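Local structure of glucosidase (Croceicoccus marinus, 5Z3K) at residues Ile105-Ala110 against Ser150-Gly155; Asn132-Tyr137 against Arg181-Val186; Leu431-Gly436 against Ile478-Val483; Ala342-Leu347 against Arg363-Asp368; Ser422-Glu427 against Val466-Ala471. The protein probably hydrolyses O-glycosidic bonds, acting as a beta-glucosidase of glycoside hydrolase family 39. All blocks are in the same frame, centred on the assembly; numbering follows the deposited sequence.

Contact 1: Ile105-Ala110 against Ser150-Gly155; sequences ILFTIA and SHWEFG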
# COMPACT_ATOMS: atom_id res chain seq x y z
N ILE A 105 7.38 -9.15 -2.60
CA ILE A 105 6.11 -9.44 -3.25
C ILE A 105 5.12 -9.98 -2.23
O ILE A 105 5.47 -10.81 -1.38
CB ILE A 105 6.29 -10.41 -4.44
CG1 ILE A 105 7.14 -9.72 -5.51
CG2 ILE A 105 4.94 -10.80 -5.03
CD1 ILE A 105 7.67 -10.65 -6.59
N LEU A 106 3.89 -9.46 -2.28
CA LEU A 106 2.74 -10.00 -1.56
C LEU A 106 1.89 -10.68 -2.62
O LEU A 106 1.25 -10.00 -3.44
CB LEU A 106 1.98 -8.89 -0.83
CG LEU A 106 0.63 -9.25 -0.23
CD1 LEU A 106 0.87 -10.20 0.92
CD2 LEU A 106 -0.09 -7.99 0.25
N PHE A 107 1.94 -12.00 -2.66
CA PHE A 107 1.30 -12.75 -3.73
C PHE A 107 -0.10 -13.14 -3.28
O PHE A 107 -0.26 -13.95 -2.36
CB PHE A 107 2.13 -13.98 -4.11
CG PHE A 107 1.75 -14.55 -5.44
CD1 PHE A 107 0.54 -15.23 -5.60
CD2 PHE A 107 2.58 -14.38 -6.54
CE1 PHE A 107 0.18 -15.74 -6.83
CE2 PHE A 107 2.22 -14.90 -7.77
CZ PHE A 107 1.02 -15.58 -7.91
N THR A 108 -1.11 -12.58 -3.93
CA THR A 108 -2.49 -12.85 -3.56
C THR A 108 -2.98 -14.08 -4.33
O THR A 108 -2.99 -14.09 -5.56
CB THR A 108 -3.40 -11.65 -3.84
OG1 THR A 108 -2.90 -10.49 -3.15
CG2 THR A 108 -4.83 -11.93 -3.35
N ILE A 109 -3.38 -15.10 -3.58
CA ILE A 109 -4.00 -16.31 -4.11
C ILE A 109 -5.51 -16.06 -4.22
O ILE A 109 -6.21 -15.99 -3.20
CB ILE A 109 -3.71 -17.51 -3.20
CG1 ILE A 109 -2.19 -17.72 -3.06
CG2 ILE A 109 -4.42 -18.78 -3.71
CD1 ILE A 109 -1.78 -18.66 -1.97
N ALA A 110 -6.01 -15.93 -5.44
CA ALA A 110 -7.43 -15.62 -5.65
C ALA A 110 -7.88 -16.12 -7.01
O ALA A 110 -7.07 -16.27 -7.94
CB ALA A 110 -7.70 -14.12 -5.54
N SER A 150 8.01 -13.28 -0.47
CA SER A 150 8.12 -13.46 0.97
C SER A 150 6.77 -13.57 1.66
O SER A 150 6.70 -14.11 2.77
CB SER A 150 8.90 -12.29 1.58
OG SER A 150 8.19 -11.08 1.39
N HIS A 151 5.70 -13.07 1.05
CA HIS A 151 4.39 -12.99 1.67
C HIS A 151 3.35 -13.59 0.74
O HIS A 151 3.33 -13.28 -0.45
CB HIS A 151 4.04 -11.53 1.97
CG HIS A 151 4.76 -10.97 3.16
ND1 HIS A 151 6.12 -10.75 3.16
CD2 HIS A 151 4.31 -10.59 4.38
CE1 HIS A 151 6.48 -10.26 4.34
NE2 HIS A 151 5.40 -10.15 5.09
N TRP A 152 2.50 -14.45 1.29
CA TRP A 152 1.46 -15.14 0.53
C TRP A 152 0.11 -14.84 1.18
O TRP A 152 -0.12 -15.19 2.34
CB TRP A 152 1.75 -16.64 0.46
CG TRP A 152 2.99 -16.93 -0.33
CD1 TRP A 152 4.28 -16.90 0.12
CD2 TRP A 152 3.07 -17.23 -1.73
NE1 TRP A 152 5.15 -17.20 -0.90
CE2 TRP A 152 4.43 -17.41 -2.04
CE3 TRP A 152 2.12 -17.39 -2.74
CZ2 TRP A 152 4.87 -17.73 -3.33
CZ3 TRP A 152 2.55 -17.72 -4.02
CH2 TRP A 152 3.92 -17.88 -4.30
N GLU A 153 -0.76 -14.18 0.42
CA GLU A 153 -2.06 -13.76 0.91
C GLU A 153 -3.13 -14.65 0.29
O GLU A 153 -3.17 -14.83 -0.93
CB GLU A 153 -2.35 -12.30 0.56
CG GLU A 153 -3.71 -11.77 1.08
CD GLU A 153 -3.97 -10.33 0.68
OE1 GLU A 153 -4.60 -9.58 1.47
OE2 GLU A 153 -3.53 -9.94 -0.42
N PHE A 154 -4.03 -15.15 1.12
CA PHE A 154 -5.21 -15.84 0.64
C PHE A 154 -6.44 -14.97 0.85
O PHE A 154 -6.80 -14.66 1.98
CB PHE A 154 -5.43 -17.19 1.32
CG PHE A 154 -6.65 -17.91 0.78
CD1 PHE A 154 -6.55 -18.70 -0.35
CD2 PHE A 154 -7.89 -17.75 1.38
CE1 PHE A 154 -7.67 -19.34 -0.88
CE2 PHE A 154 -9.02 -18.39 0.87
CZ PHE A 154 -8.91 -19.18 -0.27
N GLY A 155 -7.10 -14.61 -0.25
CA GLY A 155 -8.36 -13.90 -0.16
C GLY A 155 -8.36 -12.51 -0.76
O GLY A 155 -7.32 -11.85 -0.84
O HOH W 1 9.30 -11.10 -1.89
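T108 and E153 stand side by side inside a beta/alpha (TIM) barrel, where the parallel strands 104-109 and 151-154 are neighbours, with L106, T108, H151 and E153 on the inner face of the sheet. T108 OG1 donates to E153 OE2 at 2.9 Å and meets it on the anti side of the carboxylate. An extended glutamate is long enough to reach further: OE2 also forms a salt bridge with R55, while OE1 is hydrogen-bonded to the hydroxyls of S225 and S263, so both oxygens are satisfied. Between the strands, F107 is gripped twice by the backbone, its N giving to H151 O at 2.9 Å and its O taking from E153 N at 2.8 Å. I109 N then meets E153 O nearly head-on, with a C=O...N angle of 176°. At the ends the pairing slackens into weak bonds, H151 N to I105 O and G155 N to I109 O, and a water accepts from both I105 N and S150 N. G155 O is buried without a partner in the model.

On the outward face, flat aromatic residues suit the layer beneath the helices: F107 CB lies over one face of the W152 indole, 4.0 Å from the centroid of its six-membered ring, and I109 CG2 rests near F154 CD1. The chemistry thus differs by face: a carboxylate held by several polar partners within the barrel, mainly aromatic and aliphatic packing outside it.

Contact 2: Asn132-Tyr137 against Arg181-Val186; sequences NIVRHY and RAVKRV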
# COMPACT_ATOMS: atom_id res chain seq x y z
N ASN A 132 3.10 -25.98 -5.47
CA ASN A 132 4.08 -25.88 -6.55
C ASN A 132 4.16 -24.48 -7.14
O ASN A 132 5.20 -24.13 -7.71
CB ASN A 132 3.78 -26.90 -7.64
CG ASN A 132 4.16 -28.31 -7.23
OD1 ASN A 132 4.97 -28.50 -6.32
ND2 ASN A 132 3.56 -29.30 -7.89
N ILE A 133 3.10 -23.68 -7.04
CA ILE A 133 3.24 -22.26 -7.37
C ILE A 133 4.23 -21.62 -6.41
O ILE A 133 5.10 -20.85 -6.82
CB ILE A 133 1.86 -21.56 -7.33
CG1 ILE A 133 1.01 -22.04 -8.51
CG2 ILE A 133 2.02 -20.03 -7.33
CD1 ILE A 133 -0.45 -21.79 -8.35
N VAL A 134 4.12 -21.96 -5.12
CA VAL A 134 5.04 -21.41 -4.14
C VAL A 134 6.45 -21.90 -4.41
O VAL A 134 7.41 -21.12 -4.35
CB VAL A 134 4.57 -21.76 -2.71
CG1 VAL A 134 5.59 -21.29 -1.68
CG2 VAL A 134 3.20 -21.15 -2.43
N ARG A 135 6.61 -23.19 -4.71
CA ARG A 135 7.93 -23.74 -5.00
C ARG A 135 8.52 -23.11 -6.25
O ARG A 135 9.74 -22.95 -6.35
CB ARG A 135 7.84 -25.25 -5.16
CG ARG A 135 7.71 -26.00 -3.85
CD ARG A 135 7.75 -27.52 -4.03
NE ARG A 135 7.50 -28.18 -2.75
CZ ARG A 135 8.38 -28.22 -1.75
NH1 ARG A 135 9.58 -27.67 -1.90
NH2 ARG A 135 8.07 -28.81 -0.61
N HIS A 136 7.68 -22.76 -7.22
CA HIS A 136 8.18 -22.09 -8.42
C HIS A 136 8.76 -20.72 -8.08
O HIS A 136 9.79 -20.32 -8.64
CB HIS A 136 7.06 -21.97 -9.45
CG HIS A 136 7.44 -21.20 -10.67
ND1 HIS A 136 8.21 -21.74 -11.68
CD2 HIS A 136 7.16 -19.93 -11.04
CE1 HIS A 136 8.39 -20.83 -12.63
NE2 HIS A 136 7.76 -19.72 -12.26
N TYR A 137 8.15 -19.99 -7.15
CA TYR A 137 8.62 -18.64 -6.86
C TYR A 137 9.56 -18.56 -5.67
O TYR A 137 10.15 -17.50 -5.44
CB TYR A 137 7.43 -17.69 -6.66
CG TYR A 137 6.76 -17.44 -8.00
CD1 TYR A 137 7.44 -16.76 -9.01
CD2 TYR A 137 5.49 -17.93 -8.28
CE1 TYR A 137 6.87 -16.55 -10.24
CE2 TYR A 137 4.90 -17.72 -9.52
CZ TYR A 137 5.59 -17.03 -10.49
OH TYR A 137 5.03 -16.84 -11.75
N ARG A 181 -1.00 -24.46 4.85
CA ARG A 181 -0.23 -25.69 4.90
C ARG A 181 0.77 -25.76 3.75
O ARG A 181 1.93 -26.14 3.95
CB ARG A 181 -1.17 -26.91 4.84
CG ARG A 181 -1.75 -27.29 6.20
CD ARG A 181 -2.36 -28.69 6.17
NE ARG A 181 -3.29 -28.85 5.06
CZ ARG A 181 -4.58 -28.55 5.12
NH1 ARG A 181 -5.10 -28.09 6.25
NH2 ARG A 181 -5.36 -28.72 4.06
N ALA A 182 0.34 -25.42 2.53
CA ALA A 182 1.24 -25.53 1.39
C ALA A 182 2.39 -24.54 1.48
O ALA A 182 3.55 -24.89 1.22
CB ALA A 182 0.46 -25.32 0.08
N VAL A 183 2.11 -23.29 1.87
CA VAL A 183 3.16 -22.29 1.98
C VAL A 183 4.19 -22.71 3.03
O VAL A 183 5.40 -22.67 2.80
CB VAL A 183 2.56 -20.91 2.31
CG1 VAL A 183 3.63 -19.96 2.84
CG2 VAL A 183 1.85 -20.33 1.09
N LYS A 184 3.71 -23.15 4.20
CA LYS A 184 4.61 -23.50 5.28
C LYS A 184 5.37 -24.79 4.98
O LYS A 184 6.50 -24.96 5.45
CB LYS A 184 3.83 -23.64 6.59
CG LYS A 184 3.23 -22.33 7.08
CD LYS A 184 4.31 -21.30 7.37
CE LYS A 184 3.75 -20.12 8.14
NZ LYS A 184 4.82 -19.14 8.44
N ARG A 185 4.77 -25.70 4.22
CA ARG A 185 5.48 -26.91 3.80
C ARG A 185 6.67 -26.56 2.91
O ARG A 185 7.72 -27.21 3.00
CB ARG A 185 4.51 -27.85 3.09
CG ARG A 185 5.10 -29.14 2.55
CD ARG A 185 3.99 -30.02 1.96
NE ARG A 185 2.84 -30.10 2.86
CZ ARG A 185 1.58 -29.82 2.51
NH1 ARG A 185 1.28 -29.43 1.27
NH2 ARG A 185 0.61 -29.93 3.41
N VAL A 186 6.54 -25.54 2.07
CA VAL A 186 7.64 -25.19 1.18
C VAL A 186 8.78 -24.56 1.97
O VAL A 186 9.95 -24.90 1.78
CB VAL A 186 7.14 -24.26 0.06
CG1 VAL A 186 8.33 -23.73 -0.75
CG2 VAL A 186 6.15 -24.98 -0.82
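V134 and V183 mark where two neighbouring outer helices of the TIM barrel, 123-138 and 169-186, lie alongside each other. The segment axes approach to 9.1 Å and their N-to-C directions differ by 37°, the similar sense expected of successive helices in a beta/alpha barrel. No hydrogen bond joins the segments, so the contact rests on side-chain packing.

Compact beta-branched valines suit this spacing. V134 points at the other helix and splits its work: CG2 meets V183 CG2 at 3.9 Å, whereas CG1, anti to its backbone N (chi1 175°), turns to V186 and lies 3.8 Å from V186 CB. Further inward, V134 and V183 both rest on W152 of strand 151-154, and L190 touches the same two valines.

Toward the solvent the greasy seam gives way to arginine, whose long aliphatic part can pack while its charged end stays in polar company. R135 CG approaches V186 CG2 to 3.6 Å, and the chain runs on extended to NE. The two arginines, R135 and R185, share an anionic neighbour, since E131 forms a salt bridge with each; this probably eases the repulsion of like charges, R135 NH2 and R185 NE being 6.4 Å apart. V186 CG2 continues over one face of the R135 guanidinium, 3.9 Å above its plane and displaced toward the rim.

Contact 3: Leu431-Gly436 against Ile478-Val483; sequences LPWGDG and IEITRV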
# COMPACT_ATOMS: atom_id res chain seq x y z
N LEU A 431 23.31 19.18 11.45
CA LEU A 431 23.55 18.34 10.28
C LEU A 431 24.69 17.38 10.61
O LEU A 431 25.71 17.81 11.17
CB LEU A 431 23.89 19.18 9.05
CG LEU A 431 22.73 19.99 8.47
CD1 LEU A 431 23.17 20.88 7.31
CD2 LEU A 431 21.60 19.07 8.04
N PRO A 432 24.54 16.08 10.34
CA PRO A 432 25.41 15.09 10.99
C PRO A 432 26.82 15.06 10.44
O PRO A 432 27.73 14.57 11.13
CB PRO A 432 24.69 13.75 10.73
CG PRO A 432 23.88 13.99 9.49
CD PRO A 432 23.49 15.45 9.52
N TRP A 433 27.04 15.56 9.23
CA TRP A 433 28.38 15.63 8.66
C TRP A 433 29.10 16.92 9.03
O TRP A 433 30.21 17.16 8.54
CB TRP A 433 28.30 15.49 7.13
CG TRP A 433 27.36 16.48 6.54
CD1 TRP A 433 27.61 17.79 6.29
CD2 TRP A 433 26.01 16.24 6.13
NE1 TRP A 433 26.49 18.39 5.74
CE2 TRP A 433 25.50 17.45 5.64
CE3 TRP A 433 25.18 15.11 6.13
CZ2 TRP A 433 24.19 17.58 5.16
CZ3 TRP A 433 23.90 15.23 5.64
CH2 TRP A 433 23.42 16.45 5.16
N GLY A 434 28.50 17.75 9.87
CA GLY A 434 29.16 18.93 10.39
C GLY A 434 28.77 20.20 9.67
O GLY A 434 27.71 20.31 9.05
N ASP A 435 29.66 21.19 9.76
CA ASP A 435 29.36 22.54 9.30
C ASP A 435 29.97 22.84 7.94
O ASP A 435 30.08 24.01 7.56
CB ASP A 435 29.82 23.56 10.34
CG ASP A 435 31.33 23.58 10.54
OD1 ASP A 435 32.06 22.88 9.80
OD2 ASP A 435 31.79 24.31 11.44
N GLY A 436 30.36 21.81 7.19
CA GLY A 436 30.94 22.00 5.87
C GLY A 436 29.90 22.26 4.80
O GLY A 436 28.73 22.55 5.09
N ILE A 478 12.04 18.39 1.08
CA ILE A 478 13.29 19.12 1.23
C ILE A 478 14.38 18.09 1.41
O ILE A 478 14.30 17.26 2.32
CB ILE A 478 13.24 20.08 2.43
CG1 ILE A 478 12.05 21.04 2.31
CG2 ILE A 478 14.59 20.80 2.58
CD1 ILE A 478 12.00 21.80 1.00
N GLU A 479 15.39 18.15 0.56
CA GLU A 479 16.49 17.20 0.61
C GLU A 479 17.78 17.96 0.90
O GLU A 479 18.14 18.87 0.14
CB GLU A 479 16.60 16.44 -0.71
CG GLU A 479 17.40 15.18 -0.61
CD GLU A 479 17.12 14.24 -1.77
OE1 GLU A 479 16.18 13.42 -1.68
OE2 GLU A 479 17.84 14.37 -2.78
N ILE A 480 18.46 17.59 1.98
CA ILE A 480 19.74 18.20 2.35
C ILE A 480 20.83 17.14 2.24
O ILE A 480 20.70 16.05 2.82
CB ILE A 480 19.70 18.80 3.76
CG1 ILE A 480 18.51 19.73 3.89
CG2 ILE A 480 20.99 19.56 4.06
CD1 ILE A 480 18.19 20.07 5.29
N THR A 481 21.90 17.44 1.51
CA THR A 481 22.95 16.46 1.28
C THR A 481 24.32 17.04 1.60
O THR A 481 24.55 18.25 1.48
CB THR A 481 22.95 15.96 -0.15
OG1 THR A 481 23.01 17.09 -1.04
CG2 THR A 481 21.69 15.16 -0.41
N ARG A 482 25.23 16.16 2.00
CA ARG A 482 26.62 16.56 2.14
C ARG A 482 27.22 16.78 0.76
O ARG A 482 26.98 16.00 -0.17
CB ARG A 482 27.41 15.49 2.90
CG ARG A 482 28.87 15.86 3.14
CD ARG A 482 29.60 14.78 3.90
NE ARG A 482 29.54 13.50 3.21
CZ ARG A 482 30.38 13.13 2.25
NH1 ARG A 482 31.35 13.95 1.86
NH2 ARG A 482 30.25 11.94 1.68
N VAL A 483 27.98 17.86 0.61
CA VAL A 483 28.66 18.15 -0.64
C VAL A 483 30.10 17.65 -0.52
O VAL A 483 30.84 18.09 0.37
CB VAL A 483 28.61 19.65 -0.99
CG1 VAL A 483 29.65 19.97 -2.05
CG2 VAL A 483 27.23 20.02 -1.48
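R482 lays the aliphatic part of its side chain across one face of the W433 indole. Its CB sits 3.7 Å from the centroid of the five-membered ring and only 15° off the ring normal, a CH-pi contact, and its CD follows on to within 3.6 Å of W433 CB. The far rim of the indole reaches the strand itself: CH2 comes to 3.6 Å from I480 O, close to the ring plane, and CZ2 meets I480 CG2 at 3.9 Å. That same methyl, in the plane of the ring at its edge, also receives L431 CD2 at 4.1 Å. A wide, flat tryptophan is well suited to bridge from the exposed arginine to the buried isoleucine.

What sets the ring is the chain around it. W433 CG lies between its backbone N and carbonyl carbon (chi1 54°), and the opposite indole face is lined by L431 CB and P432 CD. L431 to G434 form a type I beta turn, closed by G434 N to L431 O at 3.1 Å; proline fits its second position, and glycine the positive phi after W433. Further out, R482 bends at chi3 and its NE makes a salt bridge to D368, while I370 touches both P432 and W433. The tryptophan-bearing turn thereby packs on the end of strand 474-482, as part of the connection between strands 423-429 and 438-446 of the beta-sandwich region beside the barrel.

Contact 4: Ala342-Leu347 against Arg363-Asp368; sequences ATTERL and RTADGD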
# COMPACT_ATOMS: atom_id res chain seq x y z
N ALA A 342 12.03 5.51 2.54
CA ALA A 342 13.19 4.68 2.30
C ALA A 342 14.38 5.06 3.17
O ALA A 342 15.35 4.31 3.22
CB ALA A 342 13.62 4.74 0.83
N THR A 343 14.33 6.22 3.84
CA THR A 343 15.37 6.51 4.82
C THR A 343 15.31 5.48 5.93
O THR A 343 14.30 4.80 6.12
CB THR A 343 15.21 7.92 5.38
OG1 THR A 343 13.97 8.01 6.10
CG2 THR A 343 15.24 8.95 4.26
N THR A 344 16.41 5.32 6.64
CA THR A 344 16.44 4.28 7.66
C THR A 344 16.35 4.82 9.07
O THR A 344 15.80 4.15 9.93
CB THR A 344 17.70 3.43 7.54
OG1 THR A 344 18.85 4.27 7.58
CG2 THR A 344 17.68 2.66 6.21
N GLU A 345 16.89 6.00 9.31
CA GLU A 345 16.89 6.59 10.63
C GLU A 345 15.88 7.73 10.62
O GLU A 345 16.06 8.73 9.93
CB GLU A 345 18.29 7.05 11.01
CG GLU A 345 19.23 5.85 11.16
CD GLU A 345 20.64 6.22 11.57
OE1 GLU A 345 21.40 5.31 11.96
OE2 GLU A 345 21.00 7.42 11.50
N ARG A 346 14.79 7.56 11.37
CA ARG A 346 13.81 8.63 11.47
C ARG A 346 14.36 9.74 12.36
O ARG A 346 15.01 9.47 13.37
CB ARG A 346 12.49 8.10 12.04
CG ARG A 346 11.38 9.13 12.07
CD ARG A 346 10.05 8.44 12.27
NE ARG A 346 8.95 9.37 12.48
CZ ARG A 346 7.80 9.03 13.03
NH1 ARG A 346 7.61 7.77 13.43
NH2 ARG A 346 6.84 9.92 13.18
N LEU A 347 14.10 10.98 11.96
CA LEU A 347 14.56 12.16 12.66
C LEU A 347 13.37 12.86 13.30
O LEU A 347 12.25 12.76 12.81
CB LEU A 347 15.27 13.13 11.70
CG LEU A 347 16.56 12.60 11.08
CD1 LEU A 347 17.09 13.54 10.00
CD2 LEU A 347 17.63 12.34 12.15
N ARG A 363 16.83 10.22 7.69
CA ARG A 363 18.12 10.30 7.01
C ARG A 363 18.55 8.91 6.54
O ARG A 363 18.15 7.89 7.11
CB ARG A 363 19.20 10.93 7.90
CG ARG A 363 19.54 10.17 9.15
CD ARG A 363 20.69 10.85 9.89
NE ARG A 363 21.22 9.97 10.93
CZ ARG A 363 21.95 10.38 11.96
NH1 ARG A 363 22.24 11.66 12.10
NH2 ARG A 363 22.40 9.49 12.84
N THR A 364 19.34 8.88 5.47
CA THR A 364 19.77 7.61 4.89
C THR A 364 20.83 6.94 5.76
O THR A 364 21.48 7.56 6.61
CB THR A 364 20.36 7.83 3.49
OG1 THR A 364 21.36 8.84 3.57
CG2 THR A 364 19.28 8.26 2.52
N ALA A 365 21.04 5.64 5.50
CA ALA A 365 21.94 4.86 6.34
C ALA A 365 23.36 5.42 6.33
O ALA A 365 24.04 5.45 7.36
CB ALA A 365 21.94 3.39 5.90
N ASP A 366 23.82 5.92 5.17
CA ASP A 366 25.16 6.48 5.09
C ASP A 366 25.28 7.86 5.72
O ASP A 366 26.38 8.41 5.76
CB ASP A 366 25.64 6.51 3.63
CG ASP A 366 24.87 7.49 2.75
OD1 ASP A 366 24.02 8.25 3.25
OD2 ASP A 366 25.14 7.51 1.53
N GLY A 367 24.18 8.43 6.22
CA GLY A 367 24.19 9.70 6.90
C GLY A 367 24.35 10.93 6.02
O GLY A 367 24.38 12.04 6.55
N ASP A 368 24.43 10.77 4.71
CA ASP A 368 24.73 11.90 3.82
C ASP A 368 23.50 12.57 3.23
O ASP A 368 23.64 13.56 2.51
CB ASP A 368 25.63 11.42 2.67
CG ASP A 368 27.10 11.34 3.06
OD1 ASP A 368 27.48 11.97 4.07
OD2 ASP A 368 27.86 10.64 2.35
O HOH W 2 22.69 7.87 9.39
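R363 carries its CG between the backbone N and the carbonyl carbon (chi1 63°), and E345 sends its own CG anti to the carbonyl carbon (chi1 -66°); both chains then extend, bringing guanidinium and carboxylate together on one face of the sheet. The arginine approaches side-on and two of its nitrogens converge on a single oxygen. NE lies 2.6 Å from E345 OE2, nearly in line with the C-O bond, and NH2 reaches the same OE2 at 2.8 Å on the syn side. Although the acceptor is close to the guanidinium plane, the two flat groups are tilted by 38°. A water lies within hydrogen-bonding distance of both E345 OE2, at 2.7 Å, and T364 O, linking the two segments. The aliphatic part of R363 is useful too, since L347 CD1 packs on its CB at 4.0 Å.

Beyond R363 the chain turns through T364-G367, a type I beta turn. D366 OD1 accepts from D368 N at 2.9 Å, an Asx turn, and from T364 OG1 on the opposite face of its carboxylate; the short side chain of aspartate can reach the backbone N two residues on, and glycine accommodates the positive phi of G367.

The backbone fixes the register of R363 and E345. R363 O accepts from T344 N at 3.1 Å and from E345 N at 3.2 Å, while R363 N returns a bond to E345 O. Two residues facing one define a classic beta bulge, here where antiparallel strands 345-350 and 357-363 begin and end their pairing.

Contact 5: Ser422-Glu427 against Val466-Ala471; sequences SGYTLE and VQNKLA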
# COMPACT_ATOMS: atom_id res chain seq x y z
N SER A 422 -0.51 28.93 4.82
CA SER A 422 -0.14 29.27 3.46
C SER A 422 1.34 29.03 3.19
O SER A 422 1.78 29.18 2.05
CB SER A 422 -0.50 30.72 3.17
OG SER A 422 0.29 31.60 3.95
N GLY A 423 2.10 28.66 4.21
CA GLY A 423 3.52 28.40 4.03
C GLY A 423 4.12 27.92 5.32
O GLY A 423 3.43 27.69 6.32
N TYR A 424 5.44 27.75 5.30
CA TYR A 424 6.15 27.18 6.43
C TYR A 424 7.54 27.80 6.50
O TYR A 424 8.09 28.27 5.49
CB TYR A 424 6.26 25.64 6.32
CG TYR A 424 7.18 25.21 5.20
CD1 TYR A 424 8.54 25.05 5.41
CD2 TYR A 424 6.68 24.99 3.91
CE1 TYR A 424 9.39 24.69 4.37
CE2 TYR A 424 7.52 24.61 2.88
CZ TYR A 424 8.87 24.47 3.11
OH TYR A 424 9.71 24.11 2.08
N THR A 425 8.12 27.77 7.68
CA THR A 425 9.56 27.92 7.81
C THR A 425 10.06 26.73 8.61
O THR A 425 9.36 26.23 9.49
CB THR A 425 9.96 29.26 8.46
OG1 THR A 425 11.39 29.34 8.51
CG2 THR A 425 9.38 29.38 9.86
N LEU A 426 11.25 26.24 8.25
CA LEU A 426 11.75 24.96 8.73
C LEU A 426 13.21 25.13 9.14
O LEU A 426 14.04 25.50 8.30
CB LEU A 426 11.63 23.89 7.64
CG LEU A 426 12.47 22.62 7.80
CD1 LEU A 426 12.03 21.82 9.04
CD2 LEU A 426 12.41 21.74 6.54
N GLU A 427 13.54 24.85 10.40
CA GLU A 427 14.92 24.96 10.86
C GLU A 427 15.49 23.57 11.10
O GLU A 427 14.98 22.82 11.94
CB GLU A 427 15.02 25.80 12.13
CG GLU A 427 16.45 25.89 12.67
CD GLU A 427 16.70 27.12 13.53
OE1 GLU A 427 15.84 28.02 13.58
OE2 GLU A 427 17.78 27.18 14.15
N VAL A 466 14.90 26.78 5.87
CA VAL A 466 14.20 26.70 4.60
C VAL A 466 12.80 27.26 4.82
O VAL A 466 12.13 26.88 5.78
CB VAL A 466 14.11 25.25 4.09
CG1 VAL A 466 13.16 25.15 2.92
CG2 VAL A 466 15.51 24.73 3.73
N GLN A 467 12.36 28.14 3.93
CA GLN A 467 10.99 28.62 4.03
C GLN A 467 10.38 28.70 2.64
O GLN A 467 11.08 28.97 1.66
CB GLN A 467 10.90 29.99 4.73
CG GLN A 467 11.53 31.14 3.95
CD GLN A 467 11.19 32.51 4.52
OE1 GLN A 467 10.14 32.69 5.14
NE2 GLN A 467 12.08 33.47 4.33
N ASN A 468 9.07 28.48 2.57
CA ASN A 468 8.39 28.49 1.29
C ASN A 468 6.91 28.74 1.51
O ASN A 468 6.37 28.44 2.58
CB ASN A 468 8.58 27.18 0.52
CG ASN A 468 9.91 27.11 -0.18
OD1 ASN A 468 10.81 26.38 0.24
ND2 ASN A 468 10.06 27.90 -1.24
N LYS A 469 6.27 29.30 0.49
CA LYS A 469 4.82 29.25 0.43
C LYS A 469 4.41 27.86 -0.01
O LYS A 469 5.05 27.26 -0.89
CB LYS A 469 4.26 30.31 -0.52
CG LYS A 469 4.85 31.71 -0.32
CD LYS A 469 4.33 32.35 0.94
CE LYS A 469 4.48 33.87 0.90
NZ LYS A 469 5.72 34.34 1.59
N LEU A 470 3.37 27.33 0.62
CA LEU A 470 2.91 25.96 0.35
C LEU A 470 1.42 25.96 0.69
O LEU A 470 1.04 25.65 1.82
CB LEU A 470 3.68 24.93 1.15
CG LEU A 470 3.23 23.47 0.97
CD1 LEU A 470 3.53 22.96 -0.43
CD2 LEU A 470 3.85 22.55 2.04
N ALA A 471 0.59 26.33 -0.29
CA ALA A 471 -0.84 26.38 -0.07
C ALA A 471 -1.39 24.98 0.18
O ALA A 471 -0.73 23.96 -0.07
CB ALA A 471 -1.56 27.00 -1.27
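V466 O and L426 N form the shortest polar bond between these strands, 2.7 Å, and T425 CA leans on the same oxygen in a CA-H...O contact. V466 N answers to L426 O at 2.9 Å, completing a hydrogen-bonded antiparallel pair. Y424 and N468 form the next such pair, with Y424 N to N468 O at 3.0 Å, and L470 N extends the pattern to S422 O. In between, G423 and K469 are a non-hydrogen-bonded pair drawn to a CA-CA separation of 3.9 Å. Glycine suits this point, because a CB on it would collide with N468 O, about 2.6 Å away, and crowd K469 CA.

Strands 423-429 and 464-469 thus form an edge of the beta-sandwich region, 464-469 being outermost. T425 and Q467, both tolerant of water, share one face; Y424, L426, V466 and N468 turn to the other, where strands 369-376 and 474-482 pack against them. Y424 CG lies between the backbone N and carbonyl carbon (chi1 69°), and the ring extends over the partner strand, N468 N standing 4.0 Å above its centre. V466 CG1 runs beside Y424 CE1 at 4.1 Å, L470 CB comes to the ring edge, and the phenol OH is hydrogen-bonded to E476.

The contacts fall into two groups along the chain. Contacts 1 and 2 belong to the parallel eight-stranded barrel: their centres are 11 Å apart, their segments alternate in sequence, and W152 of strand 151-154 packs beneath V134 and V183, so strand and helix layers form one unit. Contacts 4, 3 and 5 all reach the nine-stranded sheet, contact 4 closing in sequence before the other two, whose segments alternate. Contacts 3 and 4, with centres 12 Å apart, are joined by the R482-D368 salt bridge; contacts 3 and 5 meet through I478. Contacts 1 and 5 are about 42 Å apart between centres, reflecting a barrel with a beta-rich region set beside it.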